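Local coordinates for protein L-lysine 6-oxidase (Marinomonas mediterranea, PDB 3WEU) that catalyses the oxidative deamination of L-lysine at its epsilon carbon with a cysteine tryptophylquinone cofactor, releasing the hydrogen peroxide that makes it antibacterial, at residues 147-153 with 181-187; 295-299 with 412-416; 612-616 with 629-633. The contacts are given in a common frame with arbitrary orientation. Residue numbers count along the deposited sequence, not the author numbering.

Interaction 1: residues 147-153 with 181-187; sequences VMATVEI and SLGTLRT
Two antiparallel strands, 150-153 and 183-187, pair in the mixed beta sheet of the N-terminal region, their axes 4.5 Å apart at closest and their directions 157° apart. Thr150 faces Arg186 (CA-CA 4.4 Å) and Glu152 faces Thr184 (4.3 Å) as non-hydrogen-bonded pairs. Between them, Val151 and Leu185 form a hydrogen-bonded pair (CA-CA 5.3 Å), with Val151 N to Leu185 O and Leu185 N to Val151 O both 2.8 Å. Further on, Ile153 N donates to Gly183 O (2.8 Å) and Leu182 N to Ile153 O (3.0 Å), just where the chain turns a corner at Leu182. At the other end Thr187 N reaches Ala149 O (3.0 Å), while Thr187 OG1, with chi1 in p, accepts from Ala149 N (2.8 Å) and is also bonded to Gly146 O. Here a water donates to Ala149 O (2.8 Å) and Thr187 O (2.9 Å) and accepts from Arg186 NH1 (2.9 Å); Arg186 NH2 forms a salt bridge with Asp20. Glu152, chi1 t and chi2 p, folds its carboxylate back over the partner strand, where OE1 accepts from Thr184 OG1 and OE2 from Ser181 OG, each at 2.6 Å; Tyr199 also bonds OE2, and Arg58 bonds Thr184 OG1. Ser181 OG in turn accepts from Gly183 N (3.0 Å), an ST turn. Val151, Leu185 and Ile153 share the other face (Ile153 CD1 to Leu185 CD2 4.2 Å), where Leu185 meets strands 80-91 and 137-145 and Ile153 meets strand 80-91. Thus one face is apolar, and on the other the hydroxyls of Thr184, Ser181 and Tyr199 stabilise the Glu152 carboxylate.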
loop_
_atom_site.group_PDB
_atom_site.type_symbol
_atom_site.label_atom_id
_atom_site.label_comp_id
_atom_site.label_asym_id
_atom_site.label_seq_id
_atom_site.Cartn_x
_atom_site.Cartn_y
_atom_site.Cartn_z
ATOM N N VAL A 147 -7.068 45.642 26.936
ATOM C CA VAL A 147 -8.184 45.828 26.025
ATOM C C VAL A 147 -7.872 45.286 24.666
ATOM O O VAL A 147 -6.906 45.691 24.025
ATOM C CB VAL A 147 -8.542 47.337 25.948
ATOM C CG1 VAL A 147 -9.610 47.567 24.951
ATOM C CG2 VAL A 147 -8.938 47.811 27.343
ATOM N N MET A 148 -8.695 44.346 24.189
ATOM C CA MET A 148 -8.564 43.866 22.819
ATOM C C MET A 148 -7.127 43.459 22.444
ATOM O O MET A 148 -6.647 43.734 21.370
ATOM C CB MET A 148 -9.080 44.916 21.832
ATOM C CG MET A 148 -10.536 45.281 22.054
ATOM S SD MET A 148 -11.627 43.869 21.661
ATOM C CE MET A 148 -11.165 43.552 19.994
ATOM N N ALA A 149 -6.519 42.619 23.268
ATOM C CA ALA A 149 -5.229 42.022 22.988
ATOM C C ALA A 149 -5.368 40.762 22.127
ATOM O O ALA A 149 -6.429 40.131 22.123
ATOM C CB ALA A 149 -4.550 41.669 24.300
ATOM N N THR A 150 -4.320 40.448 21.378
ATOM C CA THR A 150 -4.265 39.233 20.575
ATOM C C THR A 150 -2.849 38.728 20.583
ATOM O O THR A 150 -1.931 39.483 20.242
ATOM C CB THR A 150 -4.635 39.484 19.137
ATOM O OG1 THR A 150 -5.943 40.027 19.043
ATOM C CG2 THR A 150 -4.650 38.186 18.354
ATOM N N VAL A 151 -2.631 37.474 20.972
ATOM C CA VAL A 151 -1.326 36.821 20.788
ATOM C C VAL A 151 -1.462 35.372 20.325
ATOM O O VAL A 151 -2.217 34.591 20.908
ATOM C CB VAL A 151 -0.459 36.940 22.044
ATOM C CG1 VAL A 151 -1.150 36.463 23.232
ATOM C CG2 VAL A 151 0.862 36.181 21.907
ATOM N N GLU A 152 -0.757 35.015 19.267
ATOM C CA GLU A 152 -0.764 33.651 18.763
ATOM C C GLU A 152 0.043 32.751 19.686
ATOM O O GLU A 152 1.066 33.144 20.271
ATOM C CB GLU A 152 -0.183 33.647 17.356
ATOM C CG GLU A 152 -0.552 32.440 16.534
ATOM C CD GLU A 152 -2.060 32.282 16.222
ATOM O OE1 GLU A 152 -2.847 33.252 16.486
ATOM O OE2 GLU A 152 -2.383 31.229 15.581
ATOM N N ILE A 153 -0.396 31.523 19.836
ATOM C CA ILE A 153 0.469 30.508 20.453
ATOM C C ILE A 153 1.263 29.890 19.314
ATOM O O ILE A 153 1.000 28.787 18.829
ATOM C CB ILE A 153 -0.359 29.452 21.228
ATOM C CG1 ILE A 153 -1.339 30.077 22.226
ATOM C CG2 ILE A 153 0.518 28.499 22.005
ATOM C CD1 ILE A 153 -2.420 29.060 22.653
ATOM N N SER A 181 1.083 26.698 14.860
ATOM C CA SER A 181 0.368 27.268 15.923
ATOM C C SER A 181 -0.550 26.238 16.635
ATOM O O SER A 181 -1.148 25.391 15.995
ATOM C CB SER A 181 -0.510 28.406 15.412
ATOM O OG SER A 181 -1.237 29.011 16.468
ATOM N N LEU A 182 -0.743 26.467 17.909
ATOM C CA LEU A 182 -1.751 25.769 18.719
ATOM C C LEU A 182 -3.044 26.574 18.962
ATOM O O LEU A 182 -4.018 26.082 19.511
ATOM C CB LEU A 182 -1.093 25.408 20.010
ATOM C CG LEU A 182 -0.622 23.930 20.218
ATOM C CD1 LEU A 182 -0.659 22.855 19.156
ATOM C CD2 LEU A 182 0.274 23.812 21.426
ATOM N N GLY A 183 -3.001 27.850 18.624
ATOM C CA GLY A 183 -4.165 28.680 18.670
ATOM C C GLY A 183 -3.850 30.126 18.969
ATOM O O GLY A 183 -2.773 30.601 18.638
ATOM N N THR A 184 -4.812 30.818 19.562
ATOM C CA THR A 184 -4.752 32.276 19.707
ATOM C C THR A 184 -5.369 32.691 21.036
ATOM O O THR A 184 -6.449 32.213 21.394
ATOM C CB THR A 184 -5.542 32.951 18.559
ATOM O OG1 THR A 184 -5.203 32.407 17.274
ATOM C CG2 THR A 184 -5.349 34.453 18.562
ATOM N N LEU A 185 -4.732 33.585 21.790
ATOM C CA LEU A 185 -5.316 34.167 22.991
ATOM C C LEU A 185 -5.731 35.591 22.651
ATOM O O LEU A 185 -5.038 36.298 21.887
ATOM C CB LEU A 185 -4.336 34.293 24.164
ATOM C CG LEU A 185 -3.682 33.020 24.630
ATOM C CD1 LEU A 185 -2.952 33.275 25.933
ATOM C CD2 LEU A 185 -4.735 31.904 24.791
ATOM N N ARG A 186 -6.920 35.960 23.102
ATOM C CA ARG A 186 -7.369 37.330 22.980
ATOM C C ARG A 186 -7.922 37.817 24.309
ATOM O O ARG A 186 -8.219 37.013 25.202
ATOM C CB ARG A 186 -8.458 37.433 21.942
ATOM C CG ARG A 186 -7.974 37.391 20.541
ATOM C CD ARG A 186 -9.158 37.347 19.581
ATOM N NE ARG A 186 -8.765 37.564 18.175
ATOM C CZ ARG A 186 -8.813 38.727 17.511
ATOM N NH1 ARG A 186 -9.126 39.861 18.090
ATOM N NH2 ARG A 186 -8.458 38.763 16.249
ATOM N N THR A 187 -8.159 39.115 24.389
ATOM C CA THR A 187 -9.016 39.691 25.373
ATOM C C THR A 187 -10.060 40.489 24.648
ATOM O O THR A 187 -9.833 40.933 23.526
ATOM C CB THR A 187 -8.351 40.630 26.372
ATOM O OG1 THR A 187 -7.674 41.671 25.651
ATOM C CG2 THR A 187 -7.394 39.818 27.339
HETATM O O HOH W 1 -8.799 40.733 20.859
#

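Interaction 2: residues 295-299 with 412-416; sequences FDRDI and LLGQW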
loop_
_atom_site.group_PDB
_atom_site.type_symbol
_atom_site.label_atom_id
_atom_site.label_comp_id
_atom_site.label_asym_id
_atom_site.label_seq_id
_atom_site.Cartn_x
_atom_site.Cartn_y
_atom_site.Cartn_z
ATOM N N PHE A 295 -38.211 16.305 38.961
ATOM C CA PHE A 295 -38.436 15.885 37.596
ATOM C C PHE A 295 -37.742 16.776 36.578
ATOM O O PHE A 295 -36.998 16.294 35.701
ATOM C CB PHE A 295 -39.900 15.804 37.261
ATOM C CG PHE A 295 -40.131 15.284 35.854
ATOM C CD1 PHE A 295 -40.019 13.941 35.573
ATOM C CD2 PHE A 295 -40.380 16.181 34.810
ATOM C CE1 PHE A 295 -40.182 13.476 34.297
ATOM C CE2 PHE A 295 -40.590 15.716 33.528
ATOM C CZ PHE A 295 -40.476 14.368 33.273
ATOM N N ASP A 296 -38.020 18.053 36.625
ATOM C CA ASP A 296 -37.491 18.949 35.648
ATOM C C ASP A 296 -35.953 19.009 35.626
ATOM O O ASP A 296 -35.369 19.100 34.555
ATOM C CB ASP A 296 -38.032 20.393 35.758
ATOM C CG ASP A 296 -39.524 20.553 35.356
ATOM O OD1 ASP A 296 -40.061 19.786 34.597
ATOM O OD2 ASP A 296 -40.177 21.474 35.883
ATOM N N ARG A 297 -35.312 19.028 36.769
ATOM C CA ARG A 297 -33.867 19.176 36.851
ATOM C C ARG A 297 -33.160 17.854 36.534
ATOM O O ARG A 297 -32.140 17.849 35.879
ATOM C CB ARG A 297 -33.460 19.590 38.286
ATOM C CG ARG A 297 -31.981 19.845 38.567
ATOM C CD ARG A 297 -31.664 20.167 40.081
ATOM N NE ARG A 297 -31.977 18.994 40.847
ATOM C CZ ARG A 297 -32.164 18.937 42.160
ATOM N NH1 ARG A 297 -32.059 20.028 42.913
ATOM N NH2 ARG A 297 -32.479 17.764 42.726
ATOM N N ASP A 298 -33.676 16.743 37.024
ATOM C CA ASP A 298 -32.916 15.498 37.039
ATOM C C ASP A 298 -33.345 14.499 35.974
ATOM O O ASP A 298 -32.544 13.677 35.507
ATOM C CB ASP A 298 -33.016 14.803 38.390
ATOM C CG ASP A 298 -32.526 15.658 39.572
ATOM O OD1 ASP A 298 -31.565 16.430 39.432
ATOM O OD2 ASP A 298 -33.181 15.518 40.669
ATOM N N ILE A 299 -34.603 14.511 35.598
ATOM C CA ILE A 299 -35.124 13.435 34.791
ATOM C C ILE A 299 -35.416 13.893 33.374
ATOM O O ILE A 299 -34.971 13.273 32.369
ATOM C CB ILE A 299 -36.387 12.897 35.400
ATOM C CG1 ILE A 299 -36.174 12.557 36.892
ATOM C CG2 ILE A 299 -36.945 11.709 34.606
ATOM C CD1 ILE A 299 -35.080 11.572 37.161
ATOM N N LEU A 412 -30.758 8.905 40.349
ATOM C CA LEU A 412 -31.857 9.822 40.271
ATOM C C LEU A 412 -33.034 9.274 39.499
ATOM O O LEU A 412 -34.197 9.437 39.897
ATOM C CB LEU A 412 -31.373 11.169 39.742
ATOM C CG LEU A 412 -30.358 11.960 40.552
ATOM C CD1 LEU A 412 -29.706 13.110 39.814
ATOM C CD2 LEU A 412 -31.024 12.552 41.773
ATOM N N LEU A 413 -32.768 8.538 38.428
ATOM C CA LEU A 413 -33.815 7.865 37.717
ATOM C C LEU A 413 -34.563 6.838 38.574
ATOM O O LEU A 413 -35.781 6.765 38.548
ATOM C CB LEU A 413 -33.291 7.249 36.364
ATOM C CG LEU A 413 -34.405 6.822 35.404
ATOM C CD1 LEU A 413 -35.160 8.023 34.821
ATOM C CD2 LEU A 413 -33.808 5.989 34.267
ATOM N N GLY A 414 -33.834 6.122 39.419
ATOM C CA GLY A 414 -34.400 5.150 40.347
ATOM C C GLY A 414 -35.248 5.831 41.430
ATOM O O GLY A 414 -36.244 5.256 41.866
ATOM N N GLN A 415 -34.857 7.032 41.874
ATOM C CA GLN A 415 -35.671 7.776 42.802
ATOM C C GLN A 415 -36.992 8.172 42.142
ATOM O O GLN A 415 -38.074 8.055 42.739
ATOM C CB GLN A 415 -34.922 9.001 43.312
ATOM C CG GLN A 415 -33.699 8.713 44.172
ATOM C CD GLN A 415 -33.998 7.762 45.296
ATOM O OE1 GLN A 415 -33.896 6.518 45.139
ATOM N NE2 GLN A 415 -34.355 8.308 46.449
ATOM N N TRP A 416 -36.932 8.627 40.910
ATOM C CA TRP A 416 -38.109 8.852 40.142
ATOM C C TRP A 416 -38.976 7.641 40.061
ATOM O O TRP A 416 -40.208 7.740 40.328
ATOM C CB TRP A 416 -37.765 9.425 38.741
ATOM C CG TRP A 416 -38.878 9.470 37.778
ATOM C CD1 TRP A 416 -39.819 10.472 37.620
ATOM C CD2 TRP A 416 -39.142 8.530 36.739
ATOM N NE1 TRP A 416 -40.670 10.163 36.606
ATOM C CE2 TRP A 416 -40.298 8.961 36.059
ATOM C CE3 TRP A 416 -38.573 7.320 36.379
ATOM C CZ2 TRP A 416 -40.815 8.275 34.991
ATOM C CZ3 TRP A 416 -39.135 6.602 35.328
ATOM C CH2 TRP A 416 -40.213 7.088 34.638
#
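This is a buried, mainly apolar helix-helix contact, formed where the first turn of helix 295-308 meets the middle of helix 407-418. The short segments run at 137° to one another with their axes 10.2 Å apart at closest, and side chains rather than backbones bridge the gap; no hydrogen bond crosses it. Ile299 lies at the centre of the contact. With both chi angles in m, its CD1 lies 3.6 Å from Leu412 O, 4.0 Å from Leu413 CA and 3.8 Å from Trp416 CB, so the methyl sits against successive turns of the partner helix. Its other branch places CG2 over the indole, 4.3 Å from the centroid of the five-membered ring of Trp416 and nearly on the ring normal, a CH-pi contact, and 4.1 Å from Leu413 CD1. On one flank the Phe295 ring meets the same indole obliquely, the planes inclined at 42° and Phe295 CD1 4.0 Å from Trp416 NE1. On the other, Leu412 CD1 packs 3.8 Å from Asp298 CG. The Asp298 carboxylate is engaged away from helix 407-418: it bonds Asn294 N and Tyr429 OH and forms a salt bridge with the adjacent Arg297, whose NE lies 3.0 Å from Asp298 OD1. Arg297 also makes a cation-pi contact with Tyr429. Trp416 NE1 likewise finds its acceptor outside the pair, at Tyr328 O. Around this interface, Tyr342 of helix 336-344 meets the indole edge-to-face and Phe421 of strand 421-422 meets it at about 45°, while Ala293 of strand 293-294 lies against Leu412 and Asp298.

Interaction 3: residues 612-616 with 629-633; sequences YARGI and LAFIR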
loop_
_atom_site.group_PDB
_atom_site.type_symbol
_atom_site.label_atom_id
_atom_site.label_comp_id
_atom_site.label_asym_id
_atom_site.label_seq_id
_atom_site.Cartn_x
_atom_site.Cartn_y
_atom_site.Cartn_z
ATOM N N TYR A 612 -24.253 10.512 6.793
ATOM C CA TYR A 612 -23.622 11.796 7.082
ATOM C C TYR A 612 -22.229 11.969 6.408
ATOM O O TYR A 612 -21.840 13.058 6.002
ATOM C CB TYR A 612 -23.450 11.939 8.602
ATOM C CG TYR A 612 -22.657 13.143 9.063
ATOM C CD1 TYR A 612 -23.227 14.418 9.053
ATOM C CD2 TYR A 612 -21.354 13.028 9.491
ATOM C CE1 TYR A 612 -22.538 15.523 9.462
ATOM C CE2 TYR A 612 -20.667 14.118 9.917
ATOM C CZ TYR A 612 -21.258 15.373 9.872
ATOM O OH TYR A 612 -20.569 16.467 10.242
ATOM N N ALA A 613 -21.440 10.901 6.444
ATOM C CA ALA A 613 -20.071 10.967 5.930
ATOM C C ALA A 613 -19.947 10.480 4.498
ATOM O O ALA A 613 -18.847 10.166 4.101
ATOM C CB ALA A 613 -19.167 10.129 6.815
ATOM N N ARG A 614 -21.008 10.454 3.728
ATOM C CA ARG A 614 -20.976 9.853 2.396
ATOM C C ARG A 614 -19.887 10.607 1.607
ATOM O O ARG A 614 -19.819 11.824 1.601
ATOM C CB ARG A 614 -22.310 9.929 1.760
ATOM C CG ARG A 614 -22.862 11.357 1.539
ATOM C CD ARG A 614 -24.347 11.393 1.327
ATOM N NE ARG A 614 -24.782 12.761 1.158
ATOM C CZ ARG A 614 -24.898 13.652 2.146
ATOM N NH1 ARG A 614 -24.596 13.342 3.416
ATOM N NH2 ARG A 614 -25.309 14.910 1.843
ATOM N N GLY A 615 -19.068 9.842 0.903
ATOM C CA GLY A 615 -18.015 10.397 0.109
ATOM C C GLY A 615 -16.647 10.397 0.760
ATOM O O GLY A 615 -15.630 10.481 0.077
ATOM N N ILE A 616 -16.619 10.359 2.085
ATOM C CA ILE A 616 -15.377 10.219 2.845
ATOM C C ILE A 616 -15.210 8.743 3.039
ATOM O O ILE A 616 -15.726 8.157 3.976
ATOM C CB ILE A 616 -15.438 10.842 4.218
ATOM C CG1 ILE A 616 -15.903 12.258 4.156
ATOM C CG2 ILE A 616 -14.039 10.835 4.883
ATOM C CD1 ILE A 616 -14.915 13.230 3.673
ATOM N N LEU A 629 -17.698 18.460 5.890
ATOM C CA LEU A 629 -18.959 17.845 6.402
ATOM C C LEU A 629 -19.943 18.856 6.904
ATOM O O LEU A 629 -19.608 20.012 7.179
ATOM C CB LEU A 629 -18.706 16.797 7.482
ATOM C CG LEU A 629 -17.856 15.637 6.951
ATOM C CD1 LEU A 629 -17.202 14.792 8.033
ATOM C CD2 LEU A 629 -18.664 14.716 6.066
ATOM N N ALA A 630 -21.202 18.434 6.961
ATOM C CA ALA A 630 -22.288 19.308 7.302
ATOM C C ALA A 630 -22.360 19.578 8.798
ATOM O O ALA A 630 -21.926 18.765 9.632
ATOM C CB ALA A 630 -23.588 18.659 6.898
ATOM N N PHE A 631 -23.023 20.667 9.126
ATOM C CA PHE A 631 -23.482 20.905 10.481
ATOM C C PHE A 631 -24.957 20.603 10.511
ATOM O O PHE A 631 -25.758 21.159 9.703
ATOM C CB PHE A 631 -23.279 22.362 10.863
ATOM C CG PHE A 631 -21.856 22.682 11.176
ATOM C CD1 PHE A 631 -20.925 22.819 10.153
ATOM C CD2 PHE A 631 -21.404 22.676 12.493
ATOM C CE1 PHE A 631 -19.576 23.022 10.445
ATOM C CE2 PHE A 631 -20.056 22.897 12.800
ATOM C CZ PHE A 631 -19.145 23.087 11.758
ATOM N N ILE A 632 -25.321 19.759 11.438
ATOM C CA ILE A 632 -26.733 19.348 11.620
ATOM C C ILE A 632 -27.373 20.367 12.542
ATOM O O ILE A 632 -26.929 20.565 13.658
ATOM C CB ILE A 632 -26.854 17.930 12.218
ATOM C CG1 ILE A 632 -25.948 16.957 11.492
ATOM C CG2 ILE A 632 -28.299 17.452 12.218
ATOM C CD1 ILE A 632 -26.108 16.888 9.966
ATOM N N ARG A 633 -28.429 21.023 12.059
ATOM C CA ARG A 633 -29.034 22.089 12.790
ATOM C C ARG A 633 -30.546 22.237 12.586
ATOM O O ARG A 633 -31.099 21.774 11.564
ATOM C CB ARG A 633 -28.279 23.341 12.456
ATOM C CG ARG A 633 -28.991 24.475 11.852
ATOM C CD ARG A 633 -28.067 25.643 11.595
ATOM N NE ARG A 633 -28.285 26.694 12.508
ATOM C CZ ARG A 633 -27.618 27.848 12.461
ATOM N NH1 ARG A 633 -26.658 28.052 11.559
ATOM N NH2 ARG A 633 -27.917 28.808 13.279
HETATM O O HOH W 2 -22.338 15.829 5.986
#
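A type II beta turn, Ala613 to Ile616, follows strand 609-611 and packs with the preceding Tyr612 against the chain leading into strand 631-634; helix 619-625 lies between the two segments in sequence. The turn is closed by Ile616 N to Ala613 O (3.0 Å), and Gly615 occupies the third position, where phi is positive. The largest bump is Tyr612, whose chi1 in t carries the ring along the other segment. Leu629 CB presses on it 3.8 Å from Tyr612 CZ, and farther along Ala630 CB and Ile632 CD1 approach Tyr612 CE1 at 4.2 and 3.9 Å. The second bump is Leu629, which points the other way, into the hollow between Tyr612 and the turn: its CD2 lies 4.0 Å from Ala613 CA and 4.2 Å from Ile616 CG1. Phe513 of helix 510-515 touches both Tyr612 and Leu629, and Met622 of helix 619-625 touches both Leu629 and Ile616, so the interlocked side chains are packed by two helices. Polar links also cross the contact: a water joins the two backbones, accepting from Ala630 N (3.0 Å) and donating to Tyr612 O (2.8 Å), and the phenol itself donates, Tyr612 OH to Ala630 O, 2.7 Å.

The three contacts, in series along the chain, share no helix or strand and do not touch; the closest, interactions 1 and 3, lie about 17 Å apart between nearest atoms. Interaction 1 is partly buried, whereas interactions 2 and 3 are buried. Their chemistry follows the elements they join. The paired strands of interaction 1 rely on backbone hydrogen bonds, supplemented on the polar face by side-chain bonds and a water. The helices of interaction 2 meet through aliphatic and aromatic packing, while the polar ends of Asp298 and Trp416 find their partners away from the interface. Interaction 3, between a turn and the approach to a strand, combines apolar interlocking with one hydrogen bond and one water bridge.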